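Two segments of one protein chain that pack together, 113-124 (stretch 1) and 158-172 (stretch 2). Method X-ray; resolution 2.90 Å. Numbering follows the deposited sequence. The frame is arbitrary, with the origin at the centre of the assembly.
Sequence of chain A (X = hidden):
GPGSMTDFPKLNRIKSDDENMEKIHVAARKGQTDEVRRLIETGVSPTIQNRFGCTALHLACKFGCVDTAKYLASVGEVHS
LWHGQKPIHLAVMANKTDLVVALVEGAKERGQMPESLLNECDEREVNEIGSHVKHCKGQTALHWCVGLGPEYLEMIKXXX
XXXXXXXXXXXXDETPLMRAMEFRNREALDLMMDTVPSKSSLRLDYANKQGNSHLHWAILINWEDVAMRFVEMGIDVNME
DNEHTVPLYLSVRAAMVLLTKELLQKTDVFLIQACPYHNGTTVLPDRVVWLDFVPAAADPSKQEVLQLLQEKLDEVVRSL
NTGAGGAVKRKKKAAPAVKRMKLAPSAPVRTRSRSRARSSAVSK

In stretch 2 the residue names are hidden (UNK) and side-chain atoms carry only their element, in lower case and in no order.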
# COMPACT_ATOMS: atom_id res chain seq x y z
N MSE A 113 2.95 -9.52 -16.75
CA MSE A 113 2.88 -10.23 -15.48
C MSE A 113 1.90 -9.54 -14.53
O MSE A 113 1.61 -8.35 -14.69
CB MSE A 113 4.28 -10.31 -14.85
CG MSE A 113 5.18 -11.42 -15.43
SE MSE A 113 4.30 -13.21 -15.61
CE MSE A 113 4.14 -13.31 -17.60
N PRO A 114 1.38 -10.29 -13.53
CA PRO A 114 0.35 -9.74 -12.66
C PRO A 114 0.83 -8.56 -11.83
O PRO A 114 0.06 -7.63 -11.60
CB PRO A 114 0.00 -10.92 -11.74
CG PRO A 114 0.60 -12.13 -12.37
CD PRO A 114 1.80 -11.64 -13.10
N GLU A 115 2.07 -8.60 -11.37
CA GLU A 115 2.64 -7.49 -10.61
C GLU A 115 2.51 -6.23 -11.43
O GLU A 115 1.89 -5.27 -10.99
CB GLU A 115 4.10 -7.73 -10.27
CG GLU A 115 4.36 -8.92 -9.37
CD GLU A 115 5.10 -10.04 -10.07
OE1 GLU A 115 6.18 -10.44 -9.55
OE2 GLU A 115 4.63 -10.51 -11.14
N SER A 116 3.08 -6.24 -12.63
CA SER A 116 2.98 -5.09 -13.53
C SER A 116 1.52 -4.60 -13.65
O SER A 116 1.25 -3.41 -13.46
CB SER A 116 3.57 -5.43 -14.91
OG SER A 116 3.28 -4.42 -15.87
N LEU A 117 0.60 -5.52 -13.92
CA LEU A 117 -0.81 -5.18 -14.11
C LEU A 117 -1.49 -4.72 -12.83
O LEU A 117 -2.10 -3.65 -12.80
CB LEU A 117 -1.59 -6.38 -14.66
CG LEU A 117 -3.03 -6.13 -15.09
CD1 LEU A 117 -3.05 -5.20 -16.29
CD2 LEU A 117 -3.73 -7.44 -15.41
N LEU A 118 -1.41 -5.54 -11.78
CA LEU A 118 -2.16 -5.28 -10.55
C LEU A 118 -1.67 -4.05 -9.75
O LEU A 118 -2.38 -3.57 -8.89
CB LEU A 118 -2.18 -6.51 -9.64
CG LEU A 118 -3.09 -7.68 -10.02
CD1 LEU A 118 -3.00 -8.76 -8.97
CD2 LEU A 118 -4.52 -7.23 -10.13
N ASN A 119 -0.47 -3.55 -10.03
CA ASN A 119 0.06 -2.42 -9.27
C ASN A 119 -0.03 -1.08 -10.01
O ASN A 119 0.59 -0.10 -9.59
CB ASN A 119 1.50 -2.70 -8.85
CG ASN A 119 1.61 -3.97 -8.00
OD1 ASN A 119 0.75 -4.24 -7.17
ND2 ASN A 119 2.68 -4.73 -8.21
N GLU A 120 -0.82 -1.03 -11.09
CA GLU A 120 -1.10 0.21 -11.83
C GLU A 120 -1.76 1.25 -10.94
O GLU A 120 -2.54 0.92 -10.04
CB GLU A 120 -2.03 -0.05 -13.01
CG GLU A 120 -1.36 -0.64 -14.25
CD GLU A 120 -0.85 0.41 -15.24
OE1 GLU A 120 -0.14 0.00 -16.20
OE2 GLU A 120 -1.16 1.62 -15.09
N CYS A 121 -1.47 2.52 -11.22
CA CYS A 121 -2.04 3.62 -10.47
C CYS A 121 -3.09 4.37 -11.30
O CYS A 121 -2.88 4.65 -12.48
CB CYS A 121 -0.93 4.56 -10.04
SG CYS A 121 -1.15 5.18 -8.40
N ASP A 122 -4.23 4.70 -10.68
CA ASP A 122 -5.23 5.51 -11.36
C ASP A 122 -4.79 6.97 -11.34
O ASP A 122 -3.74 7.29 -10.78
CB ASP A 122 -6.65 5.30 -10.78
CG ASP A 122 -6.84 5.89 -9.39
OD1 ASP A 122 -6.16 6.87 -9.04
OD2 ASP A 122 -7.72 5.38 -8.64
N GLU A 123 -5.56 7.84 -11.98
CA GLU A 123 -5.23 9.25 -12.01
C GLU A 123 -6.51 10.00 -11.63
O GLU A 123 -7.01 10.82 -12.37
CB GLU A 123 -4.67 9.65 -13.39
CG GLU A 123 -3.79 8.55 -14.05
CD GLU A 123 -2.58 9.08 -14.85
OE1 GLU A 123 -2.68 10.14 -15.51
OE2 GLU A 123 -1.51 8.41 -14.81
N ARG A 124 -7.01 9.68 -10.44
CA ARG A 124 -8.33 10.13 -9.98
C ARG A 124 -8.22 10.92 -8.67
O ARG A 124 -7.98 10.34 -7.62
CB ARG A 124 -9.22 8.90 -9.78
CG ARG A 124 -10.68 9.19 -9.54
CD ARG A 124 -11.46 7.94 -9.15
NE ARG A 124 -12.87 8.02 -9.55
CZ ARG A 124 -13.79 7.08 -9.34
NH1 ARG A 124 -13.48 5.96 -8.70
NH2 ARG A 124 -15.04 7.27 -9.77
N UNK A 158 -7.49 -11.99 -2.17
CA UNK A 158 -7.24 -12.42 -3.54
C UNK A 158 -6.22 -11.54 -4.26
O UNK A 158 -5.35 -12.05 -4.98
c UNK A 158 -9.60 -14.23 -2.82
c UNK A 158 -9.21 -13.86 -4.23
c UNK A 158 -8.55 -12.48 -4.37
c UNK A 158 -8.27 -12.22 -5.84
N UNK A 159 -6.30 -10.23 -4.08
CA UNK A 159 -5.36 -9.35 -4.78
C UNK A 159 -3.95 -9.68 -4.35
O UNK A 159 -3.05 -9.69 -5.18
c UNK A 159 -6.48 -7.25 -6.84
c UNK A 159 -6.98 -5.79 -4.90
c UNK A 159 -5.65 -7.87 -4.54
c UNK A 159 -6.77 -7.22 -5.36
N UNK A 160 -3.76 -9.96 -3.07
CA UNK A 160 -2.41 -10.12 -2.51
C UNK A 160 -1.81 -11.48 -2.89
O UNK A 160 -0.61 -11.57 -3.13
c UNK A 160 -0.99 -10.06 -0.43
c UNK A 160 -2.87 -8.50 -0.67
c UNK A 160 -2.39 -9.88 -0.98
N UNK A 161 -2.65 -12.51 -2.97
CA UNK A 161 -2.26 -13.83 -3.52
C UNK A 161 -1.87 -13.76 -4.99
O UNK A 161 -0.97 -14.48 -5.42
n UNK A 161 -4.84 -17.03 -0.73
c UNK A 161 -3.46 -15.50 -2.01
o UNK A 161 -5.83 -15.80 -2.31
c UNK A 161 -3.39 -14.86 -3.38
c UNK A 161 -4.82 -16.13 -1.70
N UNK A 162 -2.55 -12.90 -5.75
CA UNK A 162 -2.32 -12.77 -7.18
C UNK A 162 -0.99 -12.08 -7.52
O UNK A 162 -0.45 -12.27 -8.61
c UNK A 162 -5.91 -11.94 -8.58
c UNK A 162 -3.48 -12.03 -7.85
c UNK A 162 -4.60 -14.04 -8.90
c UNK A 162 -4.80 -12.81 -8.02
N UNK A 163 -0.48 -11.30 -6.59
CA UNK A 163 0.74 -10.53 -6.83
C UNK A 163 0.63 -9.02 -6.64
O UNK A 163 1.58 -8.31 -6.96
N UNK A 164 -0.51 -8.54 -6.14
CA UNK A 164 -0.67 -7.13 -5.76
C UNK A 164 0.17 -6.84 -4.54
O UNK A 164 0.07 -7.54 -3.55
c UNK A 164 -2.13 -6.83 -5.47
N UNK A 165 1.01 -5.81 -4.62
CA UNK A 165 2.04 -5.58 -3.60
C UNK A 165 1.55 -4.72 -2.43
O UNK A 165 1.08 -3.60 -2.63
o UNK A 165 4.24 -4.62 -3.25
c UNK A 165 3.26 -4.91 -4.24
N UNK A 166 1.67 -5.22 -1.20
CA UNK A 166 1.26 -4.37 -0.08
C UNK A 166 2.12 -3.13 0.13
O UNK A 166 1.85 -2.36 1.04
c UNK A 166 1.14 -6.64 0.57
c UNK A 166 1.38 -5.31 1.13
c UNK A 166 1.80 -6.63 -0.79
N UNK A 167 3.16 -2.96 -0.69
CA UNK A 167 4.00 -1.77 -0.64
C UNK A 167 3.99 -1.02 -1.97
O UNK A 167 4.94 -0.31 -2.28
c UNK A 167 5.54 -2.90 0.98
o UNK A 167 5.99 -2.92 -1.38
c UNK A 167 5.45 -2.13 -0.32
N UNK A 168 2.94 -1.18 -2.76
CA UNK A 168 2.77 -0.41 -4.00
C UNK A 168 2.69 1.08 -3.66
O UNK A 168 2.11 1.44 -2.66
c UNK A 168 1.53 -0.86 -4.73
N UNK A 169 3.26 1.94 -4.49
CA UNK A 169 3.25 3.38 -4.22
C UNK A 169 2.13 4.07 -4.96
O UNK A 169 2.00 3.91 -6.16
c UNK A 169 5.65 3.99 -3.57
c UNK A 169 6.78 4.95 -3.91
c UNK A 169 7.89 4.89 -2.86
c UNK A 169 4.56 4.03 -4.64
n UNK A 169 8.99 5.87 -3.10
N UNK A 170 1.33 4.86 -4.24
CA UNK A 170 0.43 5.81 -4.88
C UNK A 170 1.23 7.04 -5.35
O UNK A 170 2.45 7.04 -5.27
o UNK A 170 -1.38 7.62 -2.16
o UNK A 170 0.77 7.49 -2.59
c UNK A 170 -0.76 6.17 -3.95
c UNK A 170 -0.42 7.16 -2.82
N UNK A 171 0.55 8.08 -5.84
CA UNK A 171 1.24 9.30 -6.33
C UNK A 171 1.63 10.30 -5.23
O UNK A 171 2.11 11.40 -5.54
n UNK A 171 -0.63 9.88 -12.40
c UNK A 171 -0.13 10.03 -9.93
c UNK A 171 0.52 9.27 -8.78
c UNK A 171 0.12 9.29 -11.25
c UNK A 171 0.40 9.98 -7.43
N UNK A 172 1.43 9.92 -3.96
CA UNK A 172 1.95 10.67 -2.80
C UNK A 172 2.97 9.81 -2.04
O UNK A 172 3.24 10.03 -0.85
c UNK A 172 0.81 11.08 -1.89

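Position 158 carries four carbons, forked at the first with one arm two carbons long, and none comes within 7.0 Å of stretch 1; beta branching of this form is Ile158. At 159 four carbons fork at the second, the pattern of leucine; Leu159 meets stretch 1 with its tip, Leu159 CD2 lying 3.8 Å from Leu118 CD2. Position 160 has one carbon bearing two more and points away: Val160. At 161 a chain of three carbons ends in one oxygen and one nitrogen, an amide, also pointing away: Gln161.

Position 162 again has four carbons forked at the second. Its CB is 3.5 Å from Leu118 CD1, while its backbone O is 3.4 Å from Pro114 CB; this is Leu162. Position 163 has no side-chain atoms. At its phi of 123° a CB would be jammed against the preceding carbonyl O, which by itself calls for Gly163; the neighbouring side chains would leave room, since an ideal CB would stand at contact distance, 3.7 Å from Pro114 CB and 3.8 Å from Glu115 CG.

A single carbon at 164, its CB 4.1 Å from Leu118 CD1, gives Ala164. Position 165 has one carbon then one oxygen, hence Ser165; its backbone N donates to Asn119 OD1 at 3.0 Å, with a nearly straight angle of 169°. At 166 three carbons close a ring onto the backbone N, which defines Pro166. One carbon carrying an oxygen and a carbon at 167 could be matched by valine in shape, but the oxygen makes it Thr167; its N and OG1 both donate to Ser165 OG, bracing the type I turn from Ser165 to position 168. That last position has one carbon, its CB 4.2 Å from Asn119 OD1: Ala168.

At 169 four carbons in a row end in nitrogen, and the end leads away: Lys169. Position 170 has two carbons, the second bearing two oxygens, so Asp170; its CA is 3.9 Å from Cys121 SG. Asp170 OD1 accepts from the backbone N of position 172 at 2.9 Å. Position 171 repeats four carbons and a nitrogen, but here the terminal nitrogen reaches Glu123 OE2 at 3.0 Å: Lys171. A lone carbon at 172, out of reach, is Ala172.

The contact buries 529 Å² in total. Leu118 supplies its apolar centre, packing against Leu159, Leu162 and Ala164, while the backbones come within 5.2 Å at Gly163 CA and Glu115 CA. Asn119 then fixes the chain leading into the turn, and the Glu123–Lys171 salt bridge, whose hydrogen bond is weak, joins the exposed end.

Stretch 2 (158-172) ILVQLGASPTAKDKA
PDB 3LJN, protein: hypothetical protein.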